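Local atomic coordinates of protein K7 (Vaccinia virus WR, PDB entry 3JRV), a protein that binds the human RNA helicase DDX3 and suppresses its induction of interferon-beta, and also blocks host NF-kappa-B activation as a Bcl-2-like virulence factor. Residues D31-W36 with K55-F60; T35-V40 with I104-T109; E110-K115 with E119-S124. One frame throughout, in Å; residues are numbered along the deposited sequence. Where two conformers were deposited one is given.

Contact 1 of 3, residues D31-W36 with K55-F60; sequences DEYITW and KELMKF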
loop_
_atom_site.group_PDB
_atom_site.type_symbol
_atom_site.label_atom_id
_atom_site.label_comp_id
_atom_site.label_asym_id
_atom_site.label_seq_id
_atom_site.Cartn_x
_atom_site.Cartn_y
_atom_site.Cartn_z
ATOM N N ASP A 31 -2.081 -5.234 2.243
ATOM C CA ASP A 31 -2.433 -5.843 0.957
ATOM C C ASP A 31 -3.727 -5.189 0.450
ATOM O O ASP A 31 -3.803 -4.731 -0.699
ATOM C CB ASP A 31 -2.694 -7.335 1.189
ATOM C CG ASP A 31 -2.948 -8.108 -0.081
ATOM O OD1 ASP A 31 -2.744 -7.534 -1.186
ATOM O OD2 ASP A 31 -3.331 -9.317 0.028
ATOM N N GLU A 32 -4.758 -5.152 1.301
ATOM C CA GLU A 32 -6.047 -4.597 0.868
ATOM C C GLU A 32 -5.926 -3.128 0.470
ATOM O O GLU A 32 -6.580 -2.676 -0.483
ATOM C CB GLU A 32 -7.105 -4.799 1.977
ATOM C CG GLU A 32 -8.395 -4.154 1.781
ATOM C CD GLU A 32 -9.250 -4.369 3.011
ATOM O OE1 GLU A 32 -9.590 -5.558 3.308
ATOM O OE2 GLU A 32 -9.489 -3.340 3.688
ATOM N N TYR A 33 -5.241 -2.343 1.308
ATOM C CA TYR A 33 -5.123 -0.917 1.123
ATOM C C TYR A 33 -4.435 -0.650 -0.242
ATOM O O TYR A 33 -4.853 0.275 -0.985
ATOM C CB TYR A 33 -4.323 -0.327 2.298
ATOM C CG TYR A 33 -3.851 1.076 2.008
ATOM C CD1 TYR A 33 -4.746 2.139 1.949
ATOM C CD2 TYR A 33 -2.505 1.312 1.704
ATOM C CE1 TYR A 33 -4.323 3.461 1.570
ATOM C CE2 TYR A 33 -2.047 2.570 1.388
ATOM C CZ TYR A 33 -2.956 3.649 1.262
ATOM O OH TYR A 33 -2.536 4.928 0.939
ATOM N N ILE A 34 -3.348 -1.373 -0.543
ATOM C CA ILE A 34 -2.665 -1.142 -1.820
ATOM C C ILE A 34 -3.614 -1.471 -2.992
ATOM O O ILE A 34 -3.679 -0.726 -4.004
ATOM C CB ILE A 34 -1.358 -1.987 -1.895
ATOM C CG1 ILE A 34 -0.348 -1.465 -0.837
ATOM C CG2 ILE A 34 -0.810 -1.988 -3.347
ATOM C CD1 ILE A 34 -0.011 0.033 -0.961
ATOM N N THR A 35 -4.411 -2.524 -2.840
ATOM C CA THR A 35 -5.445 -2.783 -3.869
ATOM C C THR A 35 -6.490 -1.657 -3.948
ATOM O O THR A 35 -6.848 -1.163 -5.023
ATOM C CB THR A 35 -6.158 -4.088 -3.573
ATOM O OG1 THR A 35 -5.221 -5.157 -3.711
ATOM C CG2 THR A 35 -7.377 -4.256 -4.516
ATOM N N TRP A 36 -6.931 -1.167 -2.795
ATOM C CA TRP A 36 -7.933 -0.121 -2.757
ATOM C C TRP A 36 -7.467 1.148 -3.510
ATOM O O TRP A 36 -8.274 1.803 -4.171
ATOM C CB TRP A 36 -8.272 0.184 -1.284
ATOM C CG TRP A 36 -9.336 1.249 -1.132
ATOM C CD1 TRP A 36 -10.717 1.060 -1.159
ATOM C CD2 TRP A 36 -9.135 2.629 -0.807
ATOM N NE1 TRP A 36 -11.364 2.251 -0.914
ATOM C CE2 TRP A 36 -10.421 3.229 -0.683
ATOM C CE3 TRP A 36 -7.985 3.416 -0.565
ATOM C CZ2 TRP A 36 -10.587 4.585 -0.346
ATOM C CZ3 TRP A 36 -8.150 4.776 -0.242
ATOM C CH2 TRP A 36 -9.445 5.344 -0.128
ATOM N N LYS A 55 -6.825 6.704 6.132
ATOM C CA LYS A 55 -6.284 8.087 6.030
ATOM C C LYS A 55 -4.839 8.119 6.551
ATOM O O LYS A 55 -3.988 8.787 5.961
ATOM C CB LYS A 55 -7.194 9.086 6.760
ATOM C CG LYS A 55 -8.457 9.373 5.928
ATOM C CD LYS A 55 -9.381 10.333 6.635
ATOM C CE LYS A 55 -10.649 10.526 5.826
ATOM N NZ LYS A 55 -11.710 10.963 6.760
ATOM N N GLU A 56 -4.554 7.408 7.658
ATOM C CA GLU A 56 -3.174 7.371 8.146
ATOM C C GLU A 56 -2.234 6.746 7.131
ATOM O O GLU A 56 -1.121 7.258 6.914
ATOM C CB GLU A 56 -3.051 6.580 9.455
ATOM C CG GLU A 56 -3.226 7.357 10.737
ATOM C CD GLU A 56 -2.588 8.746 10.798
ATOM O OE1 GLU A 56 -1.346 8.993 10.689
ATOM O OE2 GLU A 56 -3.376 9.615 11.151
ATOM N N LEU A 57 -2.662 5.643 6.505
ATOM C CA LEU A 57 -1.831 4.996 5.466
ATOM C C LEU A 57 -1.634 5.942 4.291
ATOM O O LEU A 57 -0.523 5.965 3.711
ATOM C CB LEU A 57 -2.434 3.655 4.987
ATOM C CG LEU A 57 -2.570 2.633 6.148
ATOM C CD1 LEU A 57 -3.263 1.371 5.564
ATOM C CD2 LEU A 57 -1.197 2.280 6.653
HETATM N N MSE A 58 -2.662 6.730 3.951
HETATM C CA MSE A 58 -2.532 7.632 2.796
HETATM C C MSE A 58 -1.458 8.695 3.027
HETATM O O MSE A 58 -0.870 9.210 2.060
HETATM C CB MSE A 58 -3.892 8.293 2.503
HETATM C CG MSE A 58 -4.807 7.221 1.996
HETATM SE SE MSE A 58 -6.659 7.806 1.862
HETATM C CE MSE A 58 -6.316 8.627 0.225
ATOM N N LYS A 59 -1.239 9.068 4.297
ATOM C CA LYS A 59 -0.143 10.005 4.611
ATOM C C LYS A 59 1.253 9.485 4.238
ATOM O O LYS A 59 2.200 10.283 4.120
ATOM C CB LYS A 59 -0.154 10.390 6.096
ATOM C CG LYS A 59 -1.395 11.216 6.422
ATOM C CD LYS A 59 -1.495 11.539 7.904
ATOM C CE LYS A 59 -2.889 11.971 8.305
ATOM N NZ LYS A 59 -2.824 12.346 9.751
ATOM N N PHE A 60 1.374 8.189 4.011
ATOM C CA PHE A 60 2.675 7.614 3.614
ATOM C C PHE A 60 3.010 8.047 2.169
ATOM O O PHE A 60 4.175 7.962 1.770
ATOM C CB PHE A 60 2.710 6.096 3.711
ATOM C CG PHE A 60 2.603 5.563 5.130
ATOM C CD1 PHE A 60 2.692 6.422 6.237
ATOM C CD2 PHE A 60 2.391 4.206 5.316
ATOM C CE1 PHE A 60 2.622 5.921 7.563
ATOM C CE2 PHE A 60 2.263 3.668 6.600
ATOM C CZ PHE A 60 2.410 4.539 7.738
HETATM O O HOH W 1 0.073 5.498 1.015
#
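L57 lies over one face of the Y33 ring and M58 at its edge. CB of L57 stands 3.7 Å from the centroid of the Y33 ring, only 10° off the ring normal, a CH-pi contact over the middle of one face. The two side chains run past each other in opposite directions, which brings L57 CD1 back to within 3.6 Å of Y33 CG, so that the leucine spans the ring from over its centre to its CG end. CG anti to the backbone N (chi1 165°) sends the Y33 ring across to the second helix.

M58, a selenomethionine in this crystal, works at ring edges instead, one of Y33 and one of W36. Its CG lies near the plane of the tyrosine ring, 3.8 Å from Y33 CE1, while an extended chi2 (170°) carries its SE to 4.0 Å from W36 CZ3, a Met-aromatic contact at the rim of the indole.

The polar part is carried by a water lying in the plane of the Y33 ring. Y33 OH donates to it at 2.7 Å, and the water donates in turn to the backbone O of L57 at 2.8 Å. The same hydroxyl is hydrogen-bonded to R37 NH1, so two partners fix its direction. Together these interactions form a buried helix-helix interface, joining helix 26-42 to helix 52-58 in the core of a poxvirus Bcl-2-like fold.

Contact 2 of 3, residues T35-V40 with I104-T109; sequences TWRNHV and ICAKIT
N38 and T109 meet where the two backbones run nearest, their CA atoms 4.9 Å apart. The asparagine has CG anti to its own N (chi1 178°), a turn that carries its amide alongside the end of the other segment. From there ND2 donates to the backbone O of T109 at 3.0 Å, with an N-H...O angle of 163°. The acceptor lies close to the amide plane of N38, whereas the donor is tilted out of the carbonyl plane of T109. OD1 of N38 is hydrogen-bonded to Y7 OH, and ND2 also to the carbonyl of I117. T109 OG1 is hydrogen-bonded to the carbonyl O of I34, one turn before N38, and this hydroxyl also lies 3.8 Å from R37 CB.

R37 approaches A106 differently. Its chain folds back at chi2 and chi3, and the guanidinium lies obliquely to the methyl; R37 CG and NH1 both come near A106 CB, NH1 at 3.6 Å. The charged end turns to Y33, D61 and E110; two carboxylates beside NH2 probably stabilise the positive charge in this buried setting.

The axes of segments 35-40 and 104-109 approach to 8.0 Å, 25° apart and running in the same sense. Helix 95-114 lies between helix 26-42 and helix 70-80, whose I73, I76 and V77 meet I104 and I108, with helix 60-68 packed beside I104 and A106.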
loop_
_atom_site.group_PDB
_atom_site.type_symbol
_atom_site.label_atom_id
_atom_site.label_comp_id
_atom_site.label_asym_id
_atom_site.label_seq_id
_atom_site.Cartn_x
_atom_site.Cartn_y
_atom_site.Cartn_z
ATOM N N THR A 35 -4.411 -2.524 -2.840
ATOM C CA THR A 35 -5.445 -2.783 -3.869
ATOM C C THR A 35 -6.490 -1.657 -3.948
ATOM O O THR A 35 -6.848 -1.163 -5.023
ATOM C CB THR A 35 -6.158 -4.088 -3.573
ATOM O OG1 THR A 35 -5.221 -5.157 -3.711
ATOM C CG2 THR A 35 -7.377 -4.256 -4.516
ATOM N N TRP A 36 -6.931 -1.167 -2.795
ATOM C CA TRP A 36 -7.933 -0.121 -2.757
ATOM C C TRP A 36 -7.467 1.148 -3.510
ATOM O O TRP A 36 -8.274 1.803 -4.171
ATOM C CB TRP A 36 -8.272 0.184 -1.284
ATOM C CG TRP A 36 -9.336 1.249 -1.132
ATOM C CD1 TRP A 36 -10.717 1.060 -1.159
ATOM C CD2 TRP A 36 -9.135 2.629 -0.807
ATOM N NE1 TRP A 36 -11.364 2.251 -0.914
ATOM C CE2 TRP A 36 -10.421 3.229 -0.683
ATOM C CE3 TRP A 36 -7.985 3.416 -0.565
ATOM C CZ2 TRP A 36 -10.587 4.585 -0.346
ATOM C CZ3 TRP A 36 -8.150 4.776 -0.242
ATOM C CH2 TRP A 36 -9.445 5.344 -0.128
ATOM N N ARG A 37 -6.188 1.533 -3.396
ATOM C CA ARG A 37 -5.733 2.767 -4.076
ATOM C C ARG A 37 -5.863 2.615 -5.613
ATOM O O ARG A 37 -5.945 3.615 -6.309
ATOM C CB ARG A 37 -4.258 3.074 -3.712
ATOM C CG ARG A 37 -4.149 3.509 -2.201
ATOM C CD ARG A 37 -4.871 4.852 -1.927
ATOM N NE ARG A 37 -4.330 5.953 -2.742
ATOM C CZ ARG A 37 -3.277 6.719 -2.418
ATOM N NH1 ARG A 37 -2.561 6.484 -1.316
ATOM N NH2 ARG A 37 -2.866 7.677 -3.260
ATOM N N ASN A 38 -5.843 1.386 -6.123
ATOM C CA ASN A 38 -6.142 1.127 -7.571
ATOM C C ASN A 38 -7.652 1.104 -7.809
ATOM O O ASN A 38 -8.186 1.784 -8.701
ATOM C CB ASN A 38 -5.530 -0.221 -7.971
ATOM C CG ASN A 38 -5.828 -0.579 -9.410
ATOM O OD1 ASN A 38 -6.787 -1.320 -9.686
ATOM N ND2 ASN A 38 -5.025 -0.076 -10.321
ATOM N N HIS A 39 -8.327 0.289 -7.011
ATOM C CA HIS A 39 -9.765 0.034 -7.177
ATOM C C HIS A 39 -10.604 1.297 -7.114
ATOM O O HIS A 39 -11.571 1.447 -7.878
ATOM C CB HIS A 39 -10.191 -0.952 -6.083
ATOM C CG HIS A 39 -11.580 -1.488 -6.247
ATOM N ND1 HIS A 39 -12.685 -0.828 -5.758
ATOM C CD2 HIS A 39 -12.018 -2.685 -6.715
ATOM C CE1 HIS A 39 -13.760 -1.573 -5.975
ATOM N NE2 HIS A 39 -13.374 -2.725 -6.500
ATOM N N VAL A 40 -10.267 2.206 -6.192
ATOM C CA VAL A 40 -11.048 3.417 -5.975
ATOM C C VAL A 40 -10.998 4.301 -7.221
ATOM O O VAL A 40 -11.975 4.982 -7.523
ATOM C CB VAL A 40 -10.534 4.166 -4.674
ATOM C CG1 VAL A 40 -9.207 4.866 -4.972
ATOM C CG2 VAL A 40 -11.595 5.138 -4.149
ATOM N N ILE A 104 5.090 4.238 -1.907
ATOM C CA ILE A 104 5.450 3.997 -3.317
ATOM C C ILE A 104 4.539 2.963 -3.932
ATOM O O ILE A 104 4.081 3.144 -5.064
ATOM C CB ILE A 104 6.985 3.588 -3.481
ATOM C CG1 ILE A 104 7.821 4.832 -3.256
ATOM C CG2 ILE A 104 7.207 2.937 -4.864
ATOM C CD1 ILE A 104 7.920 5.686 -4.513
ATOM N N CYS A 105 4.266 1.888 -3.185
ATOM C CA CYS A 105 3.354 0.867 -3.701
ATOM C C CYS A 105 1.989 1.500 -3.983
ATOM O O CYS A 105 1.368 1.178 -5.015
ATOM C CB CYS A 105 3.209 -0.291 -2.721
ATOM S SG CYS A 105 4.668 -1.317 -2.662
ATOM N N ALA A 106 1.507 2.358 -3.078
ATOM C CA ALA A 106 0.195 3.013 -3.285
ATOM C C ALA A 106 0.260 3.912 -4.519
ATOM O O ALA A 106 -0.706 3.984 -5.300
ATOM C CB ALA A 106 -0.192 3.843 -2.072
ATOM N N LYS A 107 1.352 4.665 -4.667
ATOM C CA LYS A 107 1.477 5.534 -5.852
ATOM C C LYS A 107 1.444 4.707 -7.117
ATOM O O LYS A 107 0.871 5.168 -8.132
ATOM C CB LYS A 107 2.728 6.421 -5.781
ATOM C CG LYS A 107 2.566 7.511 -4.725
ATOM C CD LYS A 107 1.747 8.714 -5.192
ATOM C CE LYS A 107 2.648 9.884 -5.593
ATOM N NZ LYS A 107 2.051 11.199 -5.183
ATOM N N ILE A 108 2.093 3.547 -7.111
ATOM C CA ILE A 108 2.167 2.724 -8.318
ATOM C C ILE A 108 0.750 2.207 -8.655
ATOM O O ILE A 108 0.315 2.310 -9.796
ATOM C CB ILE A 108 3.095 1.533 -8.133
ATOM C CG1 ILE A 108 4.551 2.036 -8.064
ATOM C CG2 ILE A 108 2.912 0.503 -9.260
ATOM C CD1 ILE A 108 5.481 1.004 -7.475
ATOM N N THR A 109 0.054 1.606 -7.686
ATOM C CA THR A 109 -1.257 1.041 -8.032
ATOM C C THR A 109 -2.293 2.138 -8.339
ATOM O O THR A 109 -3.174 1.937 -9.188
ATOM C CB THR A 109 -1.777 0.066 -6.975
ATOM O OG1 THR A 109 -2.086 0.788 -5.773
ATOM C CG2 THR A 109 -0.716 -1.009 -6.727
#

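Contact 3 of 3, residues E110-K115 with E119-S124; sequences EHWGYK and ESRFQS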
loop_
_atom_site.group_PDB
_atom_site.type_symbol
_atom_site.label_atom_id
_atom_site.label_comp_id
_atom_site.label_asym_id
_atom_site.label_seq_id
_atom_site.Cartn_x
_atom_site.Cartn_y
_atom_site.Cartn_z
ATOM N N GLU A 110 -2.196 3.306 -7.711
ATOM C CA GLU A 110 -3.028 4.461 -8.076
ATOM C C GLU A 110 -2.716 4.893 -9.518
ATOM O O GLU A 110 -3.633 5.138 -10.319
ATOM C CB GLU A 110 -2.718 5.633 -7.153
ATOM C CG GLU A 110 -3.402 6.893 -7.591
ATOM C CD GLU A 110 -3.180 8.015 -6.626
ATOM O OE1 GLU A 110 -2.073 8.585 -6.641
ATOM O OE2 GLU A 110 -4.122 8.322 -5.866
ATOM N N HIS A 111 -1.422 4.942 -9.847
ATOM C CA HIS A 111 -1.002 5.411 -11.171
ATOM C C HIS A 111 -1.591 4.462 -12.226
ATOM O O HIS A 111 -2.114 4.912 -13.270
ATOM C CB HIS A 111 0.538 5.446 -11.267
ATOM C CG HIS A 111 1.033 5.831 -12.626
ATOM N ND1 HIS A 111 0.950 7.126 -13.087
ATOM C CD2 HIS A 111 1.529 5.097 -13.650
ATOM C CE1 HIS A 111 1.369 7.177 -14.340
ATOM N NE2 HIS A 111 1.729 5.959 -14.709
ATOM N N TRP A 112 -1.473 3.157 -11.972
ATOM C CA TRP A 112 -2.046 2.146 -12.863
ATOM C C TRP A 112 -3.541 2.465 -13.041
ATOM O O TRP A 112 -4.055 2.508 -14.167
ATOM C CB TRP A 112 -1.831 0.728 -12.329
ATOM C CG TRP A 112 -0.461 0.260 -12.496
ATOM C CD1 TRP A 112 0.420 0.669 -13.479
ATOM C CD2 TRP A 112 0.207 -0.791 -11.776
ATOM N NE1 TRP A 112 1.583 -0.055 -13.395
ATOM C CE2 TRP A 112 1.499 -0.928 -12.341
ATOM C CE3 TRP A 112 -0.153 -1.613 -10.709
ATOM C CZ2 TRP A 112 2.435 -1.846 -11.858
ATOM C CZ3 TRP A 112 0.786 -2.530 -10.216
ATOM C CH2 TRP A 112 2.057 -2.642 -10.811
ATOM N N GLY A 113 -4.256 2.759 -11.955
ATOM C CA GLY A 113 -5.686 3.042 -12.110
ATOM C C GLY A 113 -5.945 4.268 -12.992
ATOM O O GLY A 113 -6.918 4.291 -13.781
ATOM N N TYR A 114 -5.115 5.309 -12.854
ATOM C CA TYR A 114 -5.260 6.501 -13.699
ATOM C C TYR A 114 -5.089 6.122 -15.165
ATOM O O TYR A 114 -5.654 6.804 -16.017
ATOM C CB TYR A 114 -4.239 7.603 -13.357
ATOM C CG TYR A 114 -4.683 8.550 -12.251
ATOM C CD1 TYR A 114 -4.899 8.106 -10.945
ATOM C CD2 TYR A 114 -4.961 9.891 -12.532
ATOM C CE1 TYR A 114 -5.246 9.004 -9.937
ATOM C CE2 TYR A 114 -5.415 10.772 -11.549
ATOM C CZ TYR A 114 -5.559 10.319 -10.247
ATOM O OH TYR A 114 -5.894 11.237 -9.252
ATOM N N LYS A 115 -4.271 5.100 -15.444
ATOM C CA LYS A 115 -3.954 4.654 -16.815
ATOM C C LYS A 115 -4.857 3.510 -17.290
ATOM O O LYS A 115 -4.553 2.846 -18.298
ATOM C CB LYS A 115 -2.488 4.186 -16.896
ATOM C CG LYS A 115 -1.475 5.295 -16.676
ATOM C CD LYS A 115 -1.712 6.531 -17.540
ATOM C CE LYS A 115 -0.740 7.633 -17.159
ATOM N NZ LYS A 115 -0.379 8.483 -18.336
ATOM N N GLU A 119 -6.121 -5.443 -13.401
ATOM C CA GLU A 119 -5.914 -6.866 -13.227
ATOM C C GLU A 119 -4.680 -7.422 -13.936
ATOM O O GLU A 119 -4.125 -8.429 -13.503
ATOM C CB GLU A 119 -7.173 -7.628 -13.680
ATOM C CG GLU A 119 -8.400 -7.055 -13.001
ATOM C CD GLU A 119 -9.644 -7.861 -13.299
ATOM O OE1 GLU A 119 -9.566 -9.096 -13.194
ATOM O OE2 GLU A 119 -10.659 -7.241 -13.645
ATOM N N SER A 120 -4.248 -6.767 -15.010
ATOM C CA SER A 120 -3.108 -7.265 -15.774
ATOM C C SER A 120 -1.812 -7.140 -14.971
ATOM O O SER A 120 -0.815 -7.789 -15.307
ATOM C CB SER A 120 -2.977 -6.529 -17.123
ATOM O OG SER A 120 -2.536 -5.200 -16.878
ATOM N N ARG A 121 -1.845 -6.391 -13.866
ATOM C CA ARG A 121 -0.644 -6.224 -13.004
ATOM C C ARG A 121 -0.825 -6.787 -11.609
ATOM O O ARG A 121 0.026 -6.552 -10.692
ATOM C CB ARG A 121 -0.266 -4.735 -12.882
ATOM C CG ARG A 121 0.013 -4.067 -14.218
ATOM C CD ARG A 121 1.267 -4.577 -14.877
ATOM N NE ARG A 121 1.736 -3.558 -15.813
ATOM C CZ ARG A 121 1.148 -3.284 -16.978
ATOM N NH1 ARG A 121 0.106 -4.005 -17.400
ATOM N NH2 ARG A 121 1.624 -2.307 -17.748
ATOM N N PHE A 122 -1.879 -7.577 -11.432
ATOM C CA PHE A 122 -1.961 -8.327 -10.171
ATOM C C PHE A 122 -0.707 -9.201 -9.996
ATOM O O PHE A 122 -0.092 -9.702 -10.975
ATOM C CB PHE A 122 -3.189 -9.241 -10.136
ATOM C CG PHE A 122 -4.519 -8.535 -10.020
ATOM C CD1 PHE A 122 -4.639 -7.247 -9.501
ATOM C CD2 PHE A 122 -5.679 -9.259 -10.298
ATOM C CE1 PHE A 122 -5.898 -6.651 -9.330
ATOM C CE2 PHE A 122 -6.948 -8.674 -10.119
ATOM C CZ PHE A 122 -7.065 -7.381 -9.635
ATOM N N GLN A 123 -0.345 -9.399 -8.729
ATOM C CA GLN A 123 0.765 -10.289 -8.338
ATOM C C GLN A 123 2.089 -9.866 -8.938
ATOM O O GLN A 123 2.885 -10.728 -9.330
ATOM C CB GLN A 123 0.445 -11.766 -8.638
ATOM C CG GLN A 123 -0.793 -12.265 -7.876
ATOM C CD GLN A 123 -1.158 -13.697 -8.240
ATOM O OE1 GLN A 123 -0.889 -14.141 -9.359
ATOM N NE2 GLN A 123 -1.845 -14.396 -7.340
ATOM N N SER A 124 2.296 -8.559 -9.091
ATOM C CA SER A 124 3.505 -8.087 -9.748
ATOM C C SER A 124 4.472 -7.255 -8.922
ATOM O O SER A 124 5.585 -6.992 -9.383
ATOM C CB SER A 124 3.158 -7.372 -11.055
ATOM O OG SER A 124 2.656 -6.095 -10.775
#
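R121 lays the aliphatic part of its side chain over one face of the W112 indole. CB stands 3.7 Å from the centroid of the six-membered ring and 14° off its normal, a CH-pi contact, and CG follows over the junction of the two rings, 3.9 Å from W112 CE2. Beyond CG the chain bends at chi2 (-68°), so the guanidinium is carried past the pyrrole portion with its plane 59° from that of the indole. R121 CZ remains 5.3 Å from the centroid of the five-membered ring, which makes any cation-pi attraction weak at most. S124 reaches the far end of the same indole, its OG 3.5 Å from W112 CH2.

What places these groups is the type II beta turn from R121 to S124. S124 OG donates to the carbonyl O of R121 at 2.7 Å, tying the two ends of the turn through a side chain; this bond, with OG set between its backbone N and carbonyl carbon, holds the oxygen in place beside the indole. N38 and M80, from two other helices, and I117 and L125, from loops, pack against W112, and M80 also touches S124. At the middle of the turn, Q123 bonds to the backbone of the bound DDX3 peptide, and F122 packs on it.

Chemically, the contact is probably held mainly by dispersion between carbon and an aromatic face rather than by charge pairing. W112 NE1 is buried here without a partner in the model, a probable energetic cost that the carbon packing must outweigh beneath a loop whose outer residues meet DDX3.

In the fold
Helix 26-42 comes first along the chain and supplies one side of both contact 1 and contact 2, which share T35 and W36. Contact 1 closes the short connection to helix 52-58; contact 2 closes a much longer loop, from the same helix to helix 95-114, and the shorter closure lies within it. They meet directly where I34 of the first helix packs on A106 and C105. Contact 3 follows in series, closing the tight return after helix 95-114, and the R37-E110 salt bridge joins it to contact 2. Contacts 1 and 3, with centres about 15 Å apart, are thus linked through contact 2, tying the core helices to the loop at the peptide.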